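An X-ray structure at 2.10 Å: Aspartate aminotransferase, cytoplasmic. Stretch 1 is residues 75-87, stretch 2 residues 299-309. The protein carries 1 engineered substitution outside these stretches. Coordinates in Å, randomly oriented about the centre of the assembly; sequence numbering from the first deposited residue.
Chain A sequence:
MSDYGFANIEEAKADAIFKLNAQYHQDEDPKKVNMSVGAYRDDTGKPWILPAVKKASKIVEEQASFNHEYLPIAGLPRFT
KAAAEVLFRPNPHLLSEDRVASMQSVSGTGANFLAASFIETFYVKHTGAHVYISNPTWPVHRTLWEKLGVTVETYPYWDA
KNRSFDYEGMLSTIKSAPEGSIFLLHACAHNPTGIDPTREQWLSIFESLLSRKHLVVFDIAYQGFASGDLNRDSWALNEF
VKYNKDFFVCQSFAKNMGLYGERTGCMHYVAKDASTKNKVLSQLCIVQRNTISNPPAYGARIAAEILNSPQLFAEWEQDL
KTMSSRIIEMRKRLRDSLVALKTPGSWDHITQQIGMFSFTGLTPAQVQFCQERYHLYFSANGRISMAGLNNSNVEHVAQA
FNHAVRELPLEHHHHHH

Stretch 1 (75-87) GLPRFTKAAAEVL
Stretch 2 299-309: GARIAAEILNS

How are the two backbones laid against each other? Leu-76, extended (phi/psi -73/118), takes the N-cap position of a helix running from Pro-77 to Leu-87; the second stretch is helical from Gly-299, continuing a helix begun earlier in the chain. The axes approach to 8.4 Å, with 53° between their N-to-C directions. Each of the nearest backbone pairs has an alanine on one side: the CA atoms of Phe-79 and Ala-304 lie 4.6 Å apart, those of Ala-82 and Leu-307 6.0 Å. Between them the stretches bury 518 Å², both sides summed; Phe-79, Ala-82, Val-86, Ala-300, Ala-303 and Ala-304 are buried, while Arg-78 and Asn-308 are exposed.

Which apolar side chains fill the crossing? Ala-300, Ala-303, Ala-304 and Leu-307 all point CA-to-CB toward the first stretch, and the three alanines leave room for larger partners. Leu-76 (chi1 178°, t; chi2 71°, p) sets CD2 4.3 Å from Ala-300 CB and 4.2 Å from Ala-304 CB. Phe-79 leaves its backbone sideways, and chi1 167° (t) with chi2 75° lays one ring face against Ala-300, whose CB is 4.3 Å from the ring centroid and 25° off the normal, a CH-pi contact. At the ring edge, Phe-79 CE1 lies 3.7 Å from Ala-303 CB. Further along, Ala-82 CB meets Leu-307 CB at 3.6 Å, while Leu-307 (chi1 -67°, m; chi2 168°, t) reaches on so that its CD2 sits 4.2 Å from Val-86 CB (Val-86 chi1 71°, p).

Where do the helices bond directly? Asn-308, with chi1 -69° (m) and chi2 -55°, starts sideways but brings its amide nearer, so that ND2 gives a weak hydrogen bond to Arg-78 O at 3.3 Å. Asn-308 ND2 also gives a weak hydrogen bond to Ala-304 O, four residues back, at 3.1 Å. An amide suits this exposed margin, since its OD1 can also accept from water.

How do charged groups and water complete the contact? The CA-to-CB bond of Arg-78 points toward the second helix, and the side chain (chi1 47°, p; chi2 -151°, t; chi3 176°, t; chi4 75°) brings NH1 3.9 Å from Ala-304 CB. Arg-78 NH1 is 4.4 Å from Glu-305 OE1, too far for a salt bridge, and water 1 fills the gap: it accepts from Arg-78 NH1 at 2.5 Å and donates to Arg-301 O at 2.6 Å and Glu-305 OE1 at 2.9 Å. Glu-305 (chi1 -163°, t; chi2 66°, p) starts sideways, but its end comes nearer. Farther along, water 2 lies 2.7 Å from Glu-85 OE2 and 3.3 Å from Asn-308 OD1.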

# COMPACT_ATOMS: atom_id res chain seq x y z
N GLY A 75 -10.67 4.35 3.41
CA GLY A 75 -11.01 2.98 3.08
C GLY A 75 -12.52 2.76 3.02
O GLY A 75 -13.32 3.69 3.10
N LEU A 76 -12.88 1.49 2.87
CA LEU A 76 -14.27 1.09 2.72
C LEU A 76 -14.99 1.23 4.05
O LEU A 76 -14.60 0.56 5.02
CB LEU A 76 -14.33 -0.36 2.22
CG LEU A 76 -15.69 -1.01 2.02
CD1 LEU A 76 -16.42 -0.40 0.81
CD2 LEU A 76 -15.54 -2.52 1.87
N PRO A 77 -16.01 2.09 4.16
CA PRO A 77 -16.57 2.38 5.50
C PRO A 77 -17.12 1.17 6.23
O PRO A 77 -16.94 1.06 7.45
CB PRO A 77 -17.66 3.42 5.20
CG PRO A 77 -17.19 4.08 3.93
CD PRO A 77 -16.56 2.97 3.12
N ARG A 78 -17.78 0.25 5.53
CA ARG A 78 -18.30 -0.90 6.26
C ARG A 78 -17.18 -1.85 6.69
O ARG A 78 -17.40 -2.68 7.58
CB ARG A 78 -19.34 -1.65 5.43
CG ARG A 78 -18.94 -1.93 4.01
CD ARG A 78 -20.18 -1.99 3.10
NE ARG A 78 -19.81 -2.16 1.70
CZ ARG A 78 -19.38 -3.32 1.20
NH1 ARG A 78 -19.29 -4.38 2.00
NH2 ARG A 78 -19.05 -3.41 -0.09
N PHE A 79 -16.00 -1.75 6.07
CA PHE A 79 -14.85 -2.47 6.60
C PHE A 79 -14.27 -1.78 7.83
O PHE A 79 -14.08 -2.42 8.87
CB PHE A 79 -13.76 -2.64 5.54
CG PHE A 79 -12.44 -3.11 6.12
CD1 PHE A 79 -12.26 -4.43 6.51
CD2 PHE A 79 -11.38 -2.21 6.29
CE1 PHE A 79 -11.05 -4.85 7.04
CE2 PHE A 79 -10.16 -2.63 6.82
CZ PHE A 79 -9.99 -3.95 7.20
N THR A 80 -13.95 -0.48 7.73
CA THR A 80 -13.29 0.17 8.86
C THR A 80 -14.19 0.13 10.10
O THR A 80 -13.70 -0.06 11.22
CB THR A 80 -12.89 1.61 8.54
OG1 THR A 80 -14.06 2.38 8.23
CG2 THR A 80 -11.88 1.67 7.38
N LYS A 81 -15.50 0.29 9.91
CA LYS A 81 -16.38 0.23 11.08
C LYS A 81 -16.40 -1.18 11.68
O LYS A 81 -16.28 -1.34 12.89
CB LYS A 81 -17.80 0.67 10.71
CG LYS A 81 -18.74 0.77 11.93
CD LYS A 81 -20.16 1.13 11.50
CE LYS A 81 -21.11 1.21 12.69
NZ LYS A 81 -22.54 1.27 12.24
N ALA A 82 -16.55 -2.21 10.83
CA ALA A 82 -16.60 -3.59 11.32
C ALA A 82 -15.27 -4.02 11.93
O ALA A 82 -15.25 -4.79 12.90
CB ALA A 82 -16.97 -4.54 10.18
N ALA A 83 -14.15 -3.56 11.37
CA ALA A 83 -12.84 -3.92 11.92
C ALA A 83 -12.68 -3.40 13.34
O ALA A 83 -12.13 -4.09 14.21
CB ALA A 83 -11.73 -3.37 11.03
N ALA A 84 -13.15 -2.17 13.60
CA ALA A 84 -13.13 -1.62 14.95
C ALA A 84 -14.09 -2.38 15.87
O ALA A 84 -13.78 -2.62 17.04
CB ALA A 84 -13.49 -0.14 14.91
N GLU A 85 -15.28 -2.73 15.37
CA GLU A 85 -16.25 -3.40 16.22
C GLU A 85 -15.72 -4.75 16.71
O GLU A 85 -15.92 -5.10 17.88
CB GLU A 85 -17.58 -3.59 15.46
CG GLU A 85 -18.32 -2.27 15.26
CD GLU A 85 -19.58 -2.39 14.42
OE1 GLU A 85 -20.55 -1.64 14.70
OE2 GLU A 85 -19.62 -3.21 13.47
N VAL A 86 -15.03 -5.50 15.85
CA VAL A 86 -14.59 -6.83 16.29
C VAL A 86 -13.47 -6.73 17.33
O VAL A 86 -13.32 -7.62 18.17
CB VAL A 86 -14.19 -7.71 15.08
CG1 VAL A 86 -12.88 -7.23 14.46
CG2 VAL A 86 -14.09 -9.20 15.49
N LEU A 87 -12.70 -5.62 17.32
CA LEU A 87 -11.68 -5.39 18.35
C LEU A 87 -12.31 -5.07 19.70
O LEU A 87 -11.75 -5.43 20.74
CB LEU A 87 -10.78 -4.21 17.97
CG LEU A 87 -9.79 -4.38 16.82
CD1 LEU A 87 -9.05 -3.08 16.57
CD2 LEU A 87 -8.83 -5.53 17.13
N GLY A 299 -9.51 -7.25 -0.50
CA GLY A 299 -9.53 -7.88 0.81
C GLY A 299 -10.51 -7.23 1.76
O GLY A 299 -11.11 -7.90 2.60
N ALA A 300 -10.69 -5.91 1.65
CA ALA A 300 -11.59 -5.21 2.55
C ALA A 300 -13.04 -5.61 2.30
O ALA A 300 -13.82 -5.76 3.25
CB ALA A 300 -11.42 -3.70 2.39
N ARG A 301 -13.42 -5.76 1.03
CA ARG A 301 -14.78 -6.21 0.74
C ARG A 301 -15.03 -7.58 1.34
O ARG A 301 -16.10 -7.84 1.89
CB ARG A 301 -15.02 -6.23 -0.78
CG ARG A 301 -15.08 -4.86 -1.44
CD ARG A 301 -15.41 -4.96 -2.95
NE ARG A 301 -14.45 -5.82 -3.65
CZ ARG A 301 -13.57 -5.41 -4.56
NH1 ARG A 301 -13.51 -4.13 -4.95
NH2 ARG A 301 -12.75 -6.30 -5.11
N ILE A 302 -14.04 -8.47 1.28
CA ILE A 302 -14.21 -9.82 1.80
C ILE A 302 -14.38 -9.78 3.31
O ILE A 302 -15.32 -10.38 3.86
CB ILE A 302 -13.02 -10.70 1.39
CG1 ILE A 302 -13.09 -11.05 -0.10
CG2 ILE A 302 -12.96 -11.98 2.23
CD1 ILE A 302 -11.83 -11.73 -0.62
N ALA A 303 -13.49 -9.05 3.99
CA ALA A 303 -13.54 -8.94 5.44
C ALA A 303 -14.83 -8.29 5.90
O ALA A 303 -15.46 -8.75 6.87
CB ALA A 303 -12.31 -8.16 5.94
N ALA A 304 -15.26 -7.23 5.21
CA ALA A 304 -16.51 -6.59 5.59
C ALA A 304 -17.68 -7.55 5.40
O ALA A 304 -18.62 -7.56 6.20
CB ALA A 304 -16.74 -5.31 4.78
N GLU A 305 -17.63 -8.38 4.36
CA GLU A 305 -18.73 -9.32 4.13
C GLU A 305 -18.85 -10.30 5.29
O GLU A 305 -19.94 -10.51 5.83
CB GLU A 305 -18.53 -10.06 2.80
CG GLU A 305 -19.78 -10.73 2.30
CD GLU A 305 -20.87 -9.72 1.91
OE1 GLU A 305 -20.55 -8.55 1.56
OE2 GLU A 305 -22.06 -10.10 1.96
N ILE A 306 -17.72 -10.87 5.71
CA ILE A 306 -17.71 -11.77 6.86
C ILE A 306 -18.20 -11.06 8.12
O ILE A 306 -19.11 -11.53 8.81
CB ILE A 306 -16.29 -12.35 7.07
CG1 ILE A 306 -15.92 -13.29 5.91
CG2 ILE A 306 -16.20 -13.05 8.41
CD1 ILE A 306 -14.51 -13.89 6.05
N LEU A 307 -17.59 -9.91 8.44
CA LEU A 307 -17.81 -9.29 9.74
C LEU A 307 -19.24 -8.79 9.91
O LEU A 307 -19.75 -8.77 11.04
CB LEU A 307 -16.81 -8.14 9.94
CG LEU A 307 -15.35 -8.62 10.07
CD1 LEU A 307 -14.34 -7.47 9.98
CD2 LEU A 307 -15.18 -9.37 11.37
N ASN A 308 -19.92 -8.42 8.83
CA ASN A 308 -21.27 -7.88 8.93
C ASN A 308 -22.34 -8.93 8.70
O ASN A 308 -23.53 -8.60 8.75
CB ASN A 308 -21.45 -6.72 7.95
CG ASN A 308 -20.64 -5.50 8.36
OD1 ASN A 308 -20.78 -5.01 9.48
ND2 ASN A 308 -19.77 -5.03 7.49
N SER A 309 -21.97 -10.19 8.46
CA SER A 309 -22.94 -11.27 8.29
C SER A 309 -22.90 -12.19 9.50
O SER A 309 -21.86 -12.82 9.75
CB SER A 309 -22.65 -12.07 7.01
OG SER A 309 -23.29 -13.34 7.08
O HOH W 1 -18.36 -6.62 1.30
O HOH W 2 -19.55 -5.70 12.48